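Local coordinates for uncharacterized protein (Pyrococcus furiosus, PDB 4XLZ), which probably removes an acetyl group from N,N'-diacetylchitobiose as a metal-dependent deacetylase of carbohydrate esterase family 14, at residues L20-E25 with V252-F257; E38-D43 with P149-T154; L124-R129 with I177-H182; N196-I201 with G239-V244. All coordinates share one frame; numbering follows the deposited sequence.

Contact 1. Residues L20-E25 with V252-F257; sequences LEFNLE and VMPGLF
Phe-22 lays one face of its ring over the pyrrolidine of Pro-254, the two side chains crossing at about a right angle. The contact is CH-pi: Pro-254 CD stands 3.8 Å from the centroid of the Phe-22 ring and only 17° off its normal, while Pro-254 CG covers the ring atoms CG and CD1. With CG anti to the backbone N (chi1 -178°), the ring of Phe-22 reaches straight across to the facing loop. Its far edge then meets backbone, Phe-22 CZ lying 3.4 Å from the carbonyl O of Val-252 and near the ring plane. An alanine in place of Phe-22 would probably open a gap over Pro-254 and strip Val-252 O and the Met-253 backbone of the ring that packs on them. At one end of the contact Leu-20 forks: CD1 sits 3.8 Å from Pro-254 CB and equally near Phe-257 CE1, and CD2 meets Leu-256 CD2 at 3.9 Å. At the other, Leu-24 and Val-252 run antiparallel alongside each other, Leu-24 CD2 being 4.1 Å from Val-252 CB. Leu-16 of helix 8-19 touches Phe-22, Pro-254 and Phe-257, and Phe-230 of a second subunit packs on Leu-256. No hydrogen bond spans the two segments; this is apolar loop-to-loop packing with a proline-aromatic CH-pi contact at its middle, joining the chain just after helix 8-19 to the C-terminal loop that follows strand 247-250.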
loop_
_atom_site.group_PDB
_atom_site.type_symbol
_atom_site.label_atom_id
_atom_site.label_comp_id
_atom_site.label_asym_id
_atom_site.label_seq_id
_atom_site.Cartn_x
_atom_site.Cartn_y
_atom_site.Cartn_z
ATOM N N LEU A 20 21.801 14.246 31.119
ATOM C CA LEU A 20 21.627 14.439 29.629
ATOM C C LEU A 20 22.563 15.540 29.105
ATOM O O LEU A 20 22.702 15.715 27.884
ATOM C CB LEU A 20 20.131 14.715 29.345
ATOM C CG LEU A 20 19.188 13.597 29.686
ATOM C CD1 LEU A 20 17.760 14.043 29.437
ATOM C CD2 LEU A 20 19.546 12.264 28.959
ATOM N N GLU A 21 23.138 16.310 30.007
ATOM C CA GLU A 21 24.079 17.422 29.711
ATOM C C GLU A 21 23.463 18.340 28.698
ATOM O O GLU A 21 24.127 18.769 27.679
ATOM C CB GLU A 21 25.437 16.851 29.197
ATOM C CG GLU A 21 26.017 15.904 30.288
ATOM C CD GLU A 21 27.353 15.200 29.895
ATOM O OE1 GLU A 21 27.539 14.031 30.245
ATOM O OE2 GLU A 21 28.217 15.831 29.290
ATOM N N PHE A 22 22.175 18.656 28.936
ATOM C CA PHE A 22 21.438 19.428 27.951
ATOM C C PHE A 22 21.637 20.929 28.202
ATOM O O PHE A 22 21.421 21.407 29.257
ATOM C CB PHE A 22 19.952 19.047 28.024
ATOM C CG PHE A 22 19.109 19.754 27.018
ATOM C CD1 PHE A 22 19.295 19.450 25.682
ATOM C CD2 PHE A 22 18.223 20.689 27.467
ATOM C CE1 PHE A 22 18.445 20.132 24.718
ATOM C CE2 PHE A 22 17.361 21.426 26.517
ATOM C CZ PHE A 22 17.567 21.064 25.156
ATOM N N ASN A 23 21.972 21.637 27.160
ATOM C CA ASN A 23 22.171 23.049 27.265
ATOM C C ASN A 23 21.629 23.725 26.007
ATOM O O ASN A 23 21.842 23.233 24.896
ATOM C CB ASN A 23 23.705 23.278 27.445
ATOM C CG ASN A 23 24.045 24.669 27.577
ATOM O OD1 ASN A 23 23.675 25.321 28.558
ATOM N ND2 ASN A 23 24.762 25.178 26.592
ATOM N N LEU A 24 20.940 24.853 26.174
ATOM C CA LEU A 24 20.420 25.651 25.033
ATOM C C LEU A 24 21.246 26.919 24.917
ATOM O O LEU A 24 20.858 27.857 24.241
ATOM C CB LEU A 24 18.962 26.014 25.266
ATOM C CG LEU A 24 17.969 24.805 25.244
ATOM C CD1 LEU A 24 16.660 25.104 26.038
ATOM C CD2 LEU A 24 17.625 24.446 23.885
ATOM N N GLU A 25 22.424 26.928 25.481
ATOM C CA GLU A 25 23.194 28.163 25.407
ATOM C C GLU A 25 23.647 28.375 23.968
ATOM O O GLU A 25 23.376 29.417 23.386
ATOM C CB GLU A 25 24.397 28.128 26.396
ATOM C CG GLU A 25 24.613 29.427 27.143
ATOM C CD GLU A 25 23.555 29.593 28.222
ATOM O OE1 GLU A 25 23.434 28.668 29.082
ATOM O OE2 GLU A 25 22.842 30.631 28.195
ATOM N N VAL A 252 14.928 22.409 20.211
ATOM C CA VAL A 252 15.979 21.403 20.455
ATOM C C VAL A 252 15.678 20.695 21.739
ATOM O O VAL A 252 15.239 21.330 22.729
ATOM C CB VAL A 252 17.427 22.045 20.517
ATOM C CG1 VAL A 252 18.509 20.993 20.752
ATOM C CG2 VAL A 252 17.739 22.893 19.239
HETATM N N MSE A 253 15.802 19.362 21.778
HETATM C CA MSE A 253 15.540 18.623 23.006
HETATM C C MSE A 253 16.590 17.474 23.064
HETATM O O MSE A 253 17.180 17.070 22.058
HETATM C CB MSE A 253 14.174 17.863 22.931
HETATM C CG MSE A 253 12.957 18.803 22.715
HETATM SE SE MSE A 253 11.293 17.896 22.986
HETATM C CE MSE A 253 11.465 16.730 21.339
ATOM N N PRO A 254 16.827 16.942 24.253
ATOM C CA PRO A 254 17.683 15.785 24.388
ATOM C C PRO A 254 17.027 14.659 23.540
ATOM O O PRO A 254 15.753 14.555 23.464
ATOM C CB PRO A 254 17.483 15.360 25.894
ATOM C CG PRO A 254 17.099 16.614 26.614
ATOM C CD PRO A 254 16.224 17.356 25.540
ATOM N N GLY A 255 17.841 13.757 23.029
ATOM C CA GLY A 255 17.302 12.587 22.195
ATOM C C GLY A 255 16.273 11.859 22.982
ATOM O O GLY A 255 15.231 11.391 22.419
ATOM N N LEU A 256 16.517 11.637 24.270
ATOM C CA LEU A 256 15.560 10.829 25.105
ATOM C C LEU A 256 14.174 11.415 25.049
ATOM O O LEU A 256 13.200 10.666 25.159
ATOM C CB LEU A 256 16.107 10.900 26.579
ATOM C CG LEU A 256 15.438 10.041 27.562
ATOM C CD1 LEU A 256 15.984 8.653 27.320
ATOM C CD2 LEU A 256 16.025 10.512 29.039
ATOM N N PHE A 257 14.003 12.737 24.910
ATOM C CA PHE A 257 12.695 13.353 25.117
ATOM C C PHE A 257 11.765 13.117 23.919
ATOM O O PHE A 257 10.623 13.440 24.028
ATOM C CB PHE A 257 12.846 14.877 25.326
ATOM C CG PHE A 257 13.139 15.286 26.801
ATOM C CD1 PHE A 257 13.841 14.432 27.651
ATOM C CD2 PHE A 257 12.625 16.507 27.247
ATOM C CE1 PHE A 257 14.105 14.807 29.010
ATOM C CE2 PHE A 257 12.882 16.919 28.591
ATOM C CZ PHE A 257 13.604 16.073 29.476
#

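Contact 2. Residues E38-D43 with P149-T154. With CD (cadmium ion), chain G.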
loop_
_atom_site.group_PDB
_atom_site.type_symbol
_atom_site.label_atom_id
_atom_site.label_comp_id
_atom_site.label_asym_id
_atom_site.label_seq_id
_atom_site.Cartn_x
_atom_site.Cartn_y
_atom_site.Cartn_z
ATOM N N GLU A 38 14.385 19.806 3.814
ATOM C CA GLU A 38 13.216 20.633 3.390
ATOM C C GLU A 38 12.246 19.783 2.650
ATOM O O GLU A 38 12.590 19.009 1.764
ATOM C CB GLU A 38 13.581 21.870 2.513
ATOM C CG GLU A 38 14.521 21.473 1.326
ATOM C CD GLU A 38 14.935 22.691 0.489
ATOM O OE1 GLU A 38 14.584 23.809 0.859
ATOM O OE2 GLU A 38 15.495 22.497 -0.648
ATOM N N PRO A 39 10.976 20.027 2.874
ATOM C CA PRO A 39 9.946 19.276 2.103
ATOM C C PRO A 39 9.904 19.633 0.639
ATOM O O PRO A 39 9.802 18.735 -0.220
ATOM C CB PRO A 39 8.590 19.684 2.812
ATOM C CG PRO A 39 8.967 20.032 4.239
ATOM C CD PRO A 39 10.454 20.697 4.116
ATOM N N HIS A 40 10.026 20.992 0.354
ATOM C CA HIS A 40 9.971 21.487 -1.030
ATOM C C HIS A 40 11.144 22.459 -1.211
ATOM O O HIS A 40 11.706 22.928 -0.240
ATOM C CB HIS A 40 8.651 22.341 -1.180
ATOM C CG HIS A 40 7.448 21.550 -0.815
ATOM N ND1 HIS A 40 6.652 21.955 0.259
ATOM C CD2 HIS A 40 6.850 20.491 -1.413
ATOM C CE1 HIS A 40 5.618 21.106 0.325
ATOM N NE2 HIS A 40 5.711 20.213 -0.673
ATOM N N PRO A 41 11.467 22.692 -2.511
ATOM C CA PRO A 41 12.521 23.708 -2.787
ATOM C C PRO A 41 11.940 25.116 -2.254
ATOM O O PRO A 41 10.812 25.500 -2.535
ATOM C CB PRO A 41 12.523 23.774 -4.337
ATOM C CG PRO A 41 12.000 22.400 -4.763
ATOM C CD PRO A 41 10.879 22.154 -3.733
ATOM N N ASP A 42 12.720 25.657 -1.394
ATOM C CA ASP A 42 12.518 26.950 -0.727
ATOM C C ASP A 42 12.234 26.861 0.724
ATOM O O ASP A 42 12.373 27.834 1.427
ATOM C CB ASP A 42 11.554 27.934 -1.403
ATOM C CG ASP A 42 10.039 27.616 -1.217
ATOM O OD1 ASP A 42 9.648 26.919 -0.248
ATOM O OD2 ASP A 42 9.178 28.134 -2.029
ATOM N N ASP A 43 11.963 25.625 1.240
ATOM C CA ASP A 43 11.669 25.671 2.664
ATOM C C ASP A 43 12.849 25.907 3.621
ATOM O O ASP A 43 12.678 26.473 4.701
ATOM C CB ASP A 43 11.011 24.269 3.149
ATOM C CG ASP A 43 9.603 24.135 2.723
ATOM O OD1 ASP A 43 8.775 25.097 3.075
ATOM O OD2 ASP A 43 9.200 23.215 1.979
ATOM N N PRO A 149 0.665 17.483 4.060
ATOM C CA PRO A 149 1.198 16.122 4.503
ATOM C C PRO A 149 2.705 16.044 4.178
ATOM O O PRO A 149 3.454 15.394 4.906
ATOM C CB PRO A 149 0.428 15.125 3.629
ATOM C CG PRO A 149 -0.100 15.916 2.437
ATOM C CD PRO A 149 -0.413 17.342 3.046
ATOM N N ASP A 150 3.205 16.755 3.108
ATOM C CA ASP A 150 4.649 16.639 2.852
ATOM C C ASP A 150 5.409 17.258 4.028
ATOM O O ASP A 150 6.545 16.874 4.310
ATOM C CB ASP A 150 5.071 17.443 1.576
ATOM C CG ASP A 150 4.549 16.872 0.280
ATOM O OD1 ASP A 150 4.598 17.571 -0.764
ATOM O OD2 ASP A 150 4.047 15.694 0.194
ATOM N N HIS A 151 4.899 18.350 4.636
ATOM C CA HIS A 151 5.638 18.931 5.761
ATOM C C HIS A 151 5.597 18.026 7.001
ATOM O O HIS A 151 6.650 17.819 7.617
ATOM C CB HIS A 151 4.962 20.306 6.087
ATOM C CG HIS A 151 5.511 21.401 5.210
ATOM N ND1 HIS A 151 6.028 22.548 5.763
ATOM C CD2 HIS A 151 5.733 21.424 3.870
ATOM C CE1 HIS A 151 6.506 23.310 4.732
ATOM N NE2 HIS A 151 6.265 22.686 3.589
ATOM N N ARG A 152 4.402 17.500 7.358
ATOM C CA ARG A 152 4.332 16.658 8.560
ATOM C C ARG A 152 5.232 15.387 8.335
ATOM O O ARG A 152 6.009 15.043 9.236
ATOM C CB ARG A 152 2.900 16.163 8.742
ATOM C CG ARG A 152 1.915 17.300 9.080
ATOM C CD ARG A 152 0.544 16.700 9.422
ATOM N NE ARG A 152 -0.105 16.022 8.295
ATOM C CZ ARG A 152 -1.143 16.417 7.629
ATOM N NH1 ARG A 152 -1.677 17.654 7.837
ATOM N NH2 ARG A 152 -1.645 15.667 6.673
ATOM N N ARG A 153 5.110 14.821 7.155
ATOM C CA ARG A 153 5.909 13.604 6.907
ATOM C C ARG A 153 7.424 13.888 6.903
ATOM O O ARG A 153 8.199 13.042 7.427
ATOM C CB ARG A 153 5.482 12.936 5.627
ATOM C CG ARG A 153 4.024 12.353 5.751
ATOM C CD ARG A 153 3.487 11.892 4.426
ATOM N NE ARG A 153 2.204 11.266 4.694
ATOM C CZ ARG A 153 1.671 10.396 3.877
ATOM N NH1 ARG A 153 2.191 10.107 2.631
ATOM N NH2 ARG A 153 0.504 9.751 4.313
ATOM N N THR A 154 7.852 15.051 6.334
ATOM C CA THR A 154 9.271 15.303 6.404
ATOM C C THR A 154 9.759 15.355 7.814
ATOM O O THR A 154 10.877 14.848 8.150
ATOM C CB THR A 154 9.526 16.649 5.649
ATOM O OG1 THR A 154 9.215 16.496 4.275
ATOM C CG2 THR A 154 11.040 17.012 5.755
HETATM CD CD CD G . 6.965 23.759 1.689
HETATM O O HOH W 1 4.564 24.418 0.996
#
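His-40 and His-151 grip one cadmium ion from the two sides of this contact, together with Asp-43. Along His-40, CB already lies 3.6 Å from the cadmium, and chi1 of -56° sets CG anti to the carbonyl carbon, turning the ring toward helix 149-164. His-40 ND1 binds the cadmium at 2.3 Å; His-40 CE1 comes near His-151 CD2; and at the tip His-40 NE2 donates to Asp-150 OD1 over 2.9 Å, an N-H...O angle of 150°. That oxygen uses its anti lone pair, lies 20° out of the imidazole plane, and also accepts from the backbone N of Thr-112. His-151 NE2 binds the cadmium at 2.3 Å, with Pro-39 CG over one face of its ring, 3.7 Å from the centroid. Asp-43 chelates through OD2 at 2.3 Å and OD1 at 2.6 Å; OD2 also takes the N-H of His-40, and OD1 a hydrogen bond from Tyr-191. Water 1 and two atoms from outside the segments complete the coordination. The carboxylate of Asp-150 thus acts in the second shell, helping, with the metal bond, to fix the rotation of the His-40 ring, in a His-Asp-His site consistent with the zinc site expected of this deacetylase family, here occupied by cadmium.

Contact 3. Residues L124-R129 with I177-H182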
loop_
_atom_site.group_PDB
_atom_site.type_symbol
_atom_site.label_atom_id
_atom_site.label_comp_id
_atom_site.label_asym_id
_atom_site.label_seq_id
_atom_site.Cartn_x
_atom_site.Cartn_y
_atom_site.Cartn_z
ATOM N N LEU A 124 16.952 8.731 3.600
ATOM C CA LEU A 124 17.527 9.664 4.579
ATOM C C LEU A 124 18.681 9.015 5.286
ATOM O O LEU A 124 19.716 9.619 5.513
ATOM C CB LEU A 124 16.482 10.186 5.579
ATOM C CG LEU A 124 15.415 11.022 4.871
ATOM C CD1 LEU A 124 14.447 11.481 6.011
ATOM C CD2 LEU A 124 16.004 12.297 4.206
ATOM N N VAL A 125 18.516 7.755 5.770
ATOM C CA VAL A 125 19.582 7.052 6.525
ATOM C C VAL A 125 20.781 6.847 5.558
ATOM O O VAL A 125 21.905 7.016 6.115
ATOM C CB VAL A 125 19.019 5.747 6.974
ATOM C CG1 VAL A 125 20.150 4.794 7.486
ATOM C CG2 VAL A 125 18.020 5.984 8.145
ATOM N N LYS A 126 20.611 6.586 4.290
ATOM C CA LYS A 126 21.815 6.391 3.403
ATOM C C LYS A 126 22.602 7.699 3.367
ATOM O O LYS A 126 23.836 7.716 3.495
ATOM C CB LYS A 126 21.265 6.127 1.979
ATOM C CG LYS A 126 22.412 5.829 1.007
ATOM C CD LYS A 126 21.937 4.948 -0.296
ATOM C CE LYS A 126 21.111 5.723 -1.106
ATOM N NZ LYS A 126 20.501 4.624 -2.081
ATOM N N ILE A 127 21.920 8.848 3.260
ATOM C CA ILE A 127 22.672 10.131 3.177
ATOM C C ILE A 127 23.220 10.462 4.476
ATOM O O ILE A 127 24.398 10.979 4.575
ATOM C CB ILE A 127 21.673 11.213 2.732
ATOM C CG1 ILE A 127 21.211 10.933 1.287
ATOM C CG2 ILE A 127 22.418 12.618 2.747
ATOM C CD1 ILE A 127 19.933 11.729 0.823
ATOM N N ILE A 128 22.566 10.279 5.639
ATOM C CA ILE A 128 23.117 10.547 6.916
ATOM C C ILE A 128 24.378 9.693 7.142
ATOM O O ILE A 128 25.312 10.226 7.729
ATOM C CB ILE A 128 22.015 10.318 8.047
ATOM C CG1 ILE A 128 20.943 11.439 7.843
ATOM C CG2 ILE A 128 22.608 10.379 9.462
ATOM C CD1 ILE A 128 19.691 11.159 8.743
ATOM N N ARG A 129 24.271 8.418 6.791
ATOM C CA ARG A 129 25.444 7.575 7.051
ATOM C C ARG A 129 26.536 7.973 6.096
ATOM O O ARG A 129 27.732 7.881 6.561
ATOM C CB ARG A 129 25.087 6.130 6.860
ATOM C CG ARG A 129 24.184 5.604 7.983
ATOM C CD ARG A 129 23.751 4.163 7.565
ATOM N NE ARG A 129 22.976 3.594 8.748
ATOM C CZ ARG A 129 22.215 2.461 8.678
ATOM N NH1 ARG A 129 21.675 1.993 9.810
ATOM N NH2 ARG A 129 21.996 1.880 7.482
ATOM N N ILE A 177 27.789 -2.457 2.306
ATOM C CA ILE A 177 28.549 -1.770 1.237
ATOM C C ILE A 177 29.444 -0.704 1.805
ATOM O O ILE A 177 30.040 0.029 1.006
ATOM C CB ILE A 177 27.712 -1.168 0.152
ATOM C CG1 ILE A 177 26.720 -0.057 0.669
ATOM C CG2 ILE A 177 26.776 -2.270 -0.465
ATOM C CD1 ILE A 177 26.325 0.955 -0.399
ATOM N N GLY A 178 29.589 -0.615 3.118
ATOM C CA GLY A 178 30.618 0.222 3.758
ATOM C C GLY A 178 30.122 1.543 4.324
ATOM O O GLY A 178 30.912 2.420 4.806
ATOM N N LEU A 179 28.799 1.710 4.349
ATOM C CA LEU A 179 28.175 2.890 5.035
ATOM C C LEU A 179 27.818 2.509 6.444
ATOM O O LEU A 179 26.730 1.895 6.691
ATOM C CB LEU A 179 26.884 3.418 4.293
ATOM C CG LEU A 179 27.099 3.861 2.887
ATOM C CD1 LEU A 179 25.615 4.109 2.407
ATOM C CD2 LEU A 179 27.853 5.259 3.050
ATOM N N LYS A 180 28.674 2.879 7.381
ATOM C CA LYS A 180 28.533 2.441 8.748
ATOM C C LYS A 180 27.411 3.216 9.502
ATOM O O LYS A 180 27.026 4.337 9.099
ATOM C CB LYS A 180 29.853 2.733 9.472
ATOM C CG LYS A 180 30.978 1.717 8.988
ATOM C CD LYS A 180 32.257 1.913 9.861
ATOM C CE LYS A 180 32.051 1.506 11.423
ATOM N NZ LYS A 180 31.747 -0.009 11.698
ATOM N N PRO A 181 26.952 2.746 10.637
ATOM C CA PRO A 181 25.981 3.469 11.441
ATOM C C PRO A 181 26.556 4.816 11.815
ATOM O O PRO A 181 27.830 4.958 12.037
ATOM C CB PRO A 181 25.770 2.618 12.699
ATOM C CG PRO A 181 26.149 1.170 12.186
ATOM C CD PRO A 181 27.242 1.389 11.203
ATOM N N HIS A 182 25.727 5.843 11.957
ATOM C CA HIS A 182 26.166 7.150 12.361
ATOM C C HIS A 182 25.237 7.725 13.426
ATOM O O HIS A 182 23.943 7.530 13.338
ATOM C CB HIS A 182 26.195 8.088 11.178
ATOM C CG HIS A 182 26.551 9.496 11.577
ATOM N ND1 HIS A 182 27.802 9.889 12.076
ATOM C CD2 HIS A 182 25.769 10.593 11.598
ATOM C CE1 HIS A 182 27.747 11.174 12.361
ATOM N NE2 HIS A 182 26.514 11.625 12.088
#
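Arg-129 of helix 118-131 lies along the loop 177-182, which leaves helix 172-176 through a Schellman motif with Gly-178 at C-prime and positive phi. The aliphatic part of Arg-129 does the touching: CG comes within 3.3 Å of Lys-180 O, and CB packs 4.1 Å from Leu-179 CB. Extended from CG to NE, the chain carries its guanidinium past Pro-181 CA. One turn earlier, Lys-126 CG meets Leu-179 CD1 at 3.9 Å, the chains crossing obliquely. No hydrogen bond links the two segments; the polar ends find partners around them. The guanidinium of Arg-129 makes a salt bridge to Asp-174 and hydrogen bonds to the carbonyls of Ser-165, Phe-170 and Ser-171, so it ties the helix to the chain leading into and through helix 172-176. A leucine in place of Arg-129 would probably leave Asp-174 without this charged mate and take from the three carbonyls the donors that this guanidinium supplies. Lys-126 NZ instead forms a salt bridge with Asp-174 of a fourth subunit, and Lys-180 NZ one with Glu-77 of the second subunit. His-182 NE2 is hydrogen-bonded to Pro-133 O just beyond helix 118-131, which holds the imidazole with its CD2 edge 3.8 Å from Ile-128 CG2, near the ring plane.

Contact 4. Residues N196-I201 with G239-V244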
loop_
_atom_site.group_PDB
_atom_site.type_symbol
_atom_site.label_atom_id
_atom_site.label_comp_id
_atom_site.label_asym_id
_atom_site.label_seq_id
_atom_site.Cartn_x
_atom_site.Cartn_y
_atom_site.Cartn_z
ATOM N N ASN A 196 12.780 26.814 21.519
ATOM C CA ASN A 196 13.529 27.023 22.797
ATOM C C ASN A 196 14.901 27.582 22.544
ATOM O O ASN A 196 15.701 27.738 23.506
ATOM C CB ASN A 196 13.522 25.833 23.739
ATOM C CG ASN A 196 13.940 24.561 23.069
ATOM O OD1 ASN A 196 14.579 24.554 22.049
ATOM N ND2 ASN A 196 13.660 23.476 23.748
ATOM N N TYR A 197 15.225 27.836 21.294
ATOM C CA TYR A 197 16.487 28.512 20.949
ATOM C C TYR A 197 16.201 29.439 19.783
ATOM O O TYR A 197 15.625 28.993 18.719
ATOM C CB TYR A 197 17.538 27.480 20.566
ATOM C CG TYR A 197 18.842 28.134 20.124
ATOM C CD1 TYR A 197 19.541 28.882 21.087
ATOM C CD2 TYR A 197 19.344 28.051 18.795
ATOM C CE1 TYR A 197 20.766 29.532 20.701
ATOM C CE2 TYR A 197 20.530 28.748 18.416
ATOM C CZ TYR A 197 21.204 29.430 19.394
ATOM O OH TYR A 197 22.431 30.011 19.015
ATOM N N ILE A 198 16.552 30.748 19.905
ATOM C CA ILE A 198 16.250 31.691 18.813
ATOM C C ILE A 198 17.567 32.333 18.328
ATOM O O ILE A 198 18.432 32.696 19.168
ATOM C CB ILE A 198 15.420 32.906 19.327
ATOM C CG1 ILE A 198 14.252 32.487 20.139
ATOM C CG2 ILE A 198 15.127 33.909 18.167
ATOM C CD1 ILE A 198 13.259 31.738 19.291
ATOM N N VAL A 199 17.744 32.379 17.013
ATOM C CA VAL A 199 18.947 32.966 16.423
ATOM C C VAL A 199 18.519 34.379 15.952
ATOM O O VAL A 199 17.493 34.543 15.247
ATOM C CB VAL A 199 19.367 32.167 15.236
ATOM C CG1 VAL A 199 20.551 32.848 14.443
ATOM C CG2 VAL A 199 19.824 30.730 15.706
ATOM N N ASP A 200 19.338 35.404 16.378
ATOM C CA ASP A 200 19.016 36.769 15.873
ATOM C C ASP A 200 19.470 36.911 14.437
ATOM O O ASP A 200 20.664 36.673 14.164
ATOM C CB ASP A 200 19.805 37.743 16.804
ATOM C CG ASP A 200 19.577 39.203 16.384
ATOM O OD1 ASP A 200 18.829 39.506 15.487
ATOM O OD2 ASP A 200 20.253 40.049 17.080
ATOM N N ILE A 201 18.551 37.181 13.522
ATOM C CA ILE A 201 18.874 37.358 12.144
ATOM C C ILE A 201 18.606 38.793 11.624
ATOM O O ILE A 201 18.507 38.985 10.393
ATOM C CB ILE A 201 18.146 36.358 11.159
ATOM C CG1 ILE A 201 16.678 36.494 11.309
ATOM C CG2 ILE A 201 18.600 34.877 11.553
ATOM C CD1 ILE A 201 15.956 36.089 10.024
ATOM N N GLY A 239 11.834 36.810 17.063
ATOM C CA GLY A 239 12.848 37.731 17.614
ATOM C C GLY A 239 12.339 38.368 18.937
ATOM O O GLY A 239 13.175 38.556 19.851
ATOM N N GLU A 240 11.038 38.648 19.043
ATOM C CA GLU A 240 10.495 39.282 20.293
ATOM C C GLU A 240 10.751 38.417 21.530
ATOM O O GLU A 240 10.995 38.911 22.643
ATOM C CB GLU A 240 9.068 39.590 20.092
ATOM C CG GLU A 240 8.520 40.556 21.135
ATOM C CD GLU A 240 7.159 41.101 20.725
ATOM O OE1 GLU A 240 6.131 40.672 21.270
ATOM O OE2 GLU A 240 7.148 41.935 19.777
ATOM N N LYS A 241 10.895 37.092 21.337
ATOM C CA LYS A 241 11.135 36.174 22.470
ATOM C C LYS A 241 12.526 36.369 23.091
ATOM O O LYS A 241 12.741 35.928 24.199
ATOM C CB LYS A 241 10.987 34.710 21.991
ATOM C CG LYS A 241 9.542 34.399 21.654
ATOM C CD LYS A 241 9.423 32.832 21.212
ATOM C CE LYS A 241 7.972 32.677 20.629
ATOM N NZ LYS A 241 6.831 33.248 21.444
ATOM N N ILE A 242 13.477 36.938 22.362
ATOM C CA ILE A 242 14.794 37.222 22.911
ATOM C C ILE A 242 15.129 38.766 22.813
ATOM O O ILE A 242 16.341 39.167 22.906
ATOM C CB ILE A 242 15.944 36.373 22.265
ATOM C CG1 ILE A 242 16.043 36.598 20.723
ATOM C CG2 ILE A 242 15.748 34.881 22.695
ATOM C CD1 ILE A 242 17.382 36.141 20.070
ATOM N N GLY A 243 14.079 39.526 22.612
ATOM C CA GLY A 243 14.287 41.057 22.572
ATOM C C GLY A 243 15.086 41.611 21.374
ATOM O O GLY A 243 15.768 42.672 21.501
ATOM N N VAL A 244 15.036 40.923 20.206
ATOM C CA VAL A 244 15.621 41.392 18.958
ATOM C C VAL A 244 14.517 41.556 17.931
ATOM O O VAL A 244 13.376 41.106 18.078
ATOM C CB VAL A 244 16.828 40.480 18.438
ATOM C CG1 VAL A 244 17.864 40.223 19.459
ATOM C CG2 VAL A 244 16.226 39.131 17.837
#
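Gly-239, in the last turn of helix 221-240, meets Ile-198 of the strand 197-200, its CA lying 4.5 Å from Ile-198 CG2. A side chain here would run into Val-244 O, so the tight turn suits a glycine. Its carbonyl O takes two backbone bonds, from Ile-242 N and from Val-244 N. Lys-241 offers its CB to Ile-198 CG1 at 4.4 Å, then leads its chain away from the strand to a cation-pi contact with Phe-237. Ile-242 makes the main apolar contact: it and Ile-198 lie side by side, pointing opposite ways, Ile-242 CD1 lying 3.7 Å from Ile-198 CG2 while its CG2 branch rests 3.8 Å from Ile-198 CG1. The chi1 of 59° puts Ile-242 CG1 between the backbone N and the carbonyl carbon, and from there CD1 also reaches the carbonyl O of Ile-198. Gly-243 has positive phi and is the C-prime residue of a Schellman motif, its N bonded to Glu-240 O. Val-244 then straddles the carboxylate of Asp-200, CG1 3.4 Å from Asp-200 OD2 and CG2 3.5 Å from Asp-200 OD1. These are van der Waals contacts; the polar partner of Asp-200 OD1 is Thr-202 OG1. The capped end of helix 221-240 thus leans on one side of strand 197-200, which pairs antiparallel with strand 247-250, while Val-199, whose CB is directed away from this contact, packs on Thr-51 and Lys-54 of helix 43-57.

In the fold
Contact 2 is the buried one, its centre about 9 Å from that of the chain, and its chemistry is metal coordination and a histidine-carboxylate hydrogen bond where strand 33-38 of the parallel sheet runs out beside helix 149-164. The other three have centres about 17 to 19 Å from the chain's centre and are joined, between their own segments, by packing alone: contacts 1 and 3 are partly buried, contact 4 is at the surface. Contacts 1 and 4 touch: Asn-196 OD1 is probably hydrogen-bonded to Val-252 N, tying the residue before strand 197-200 to the chain just after strand 247-250. Contact 3, opposite contact 4 across the chain's centre, differs from contact 1 in using the stems of charged chains.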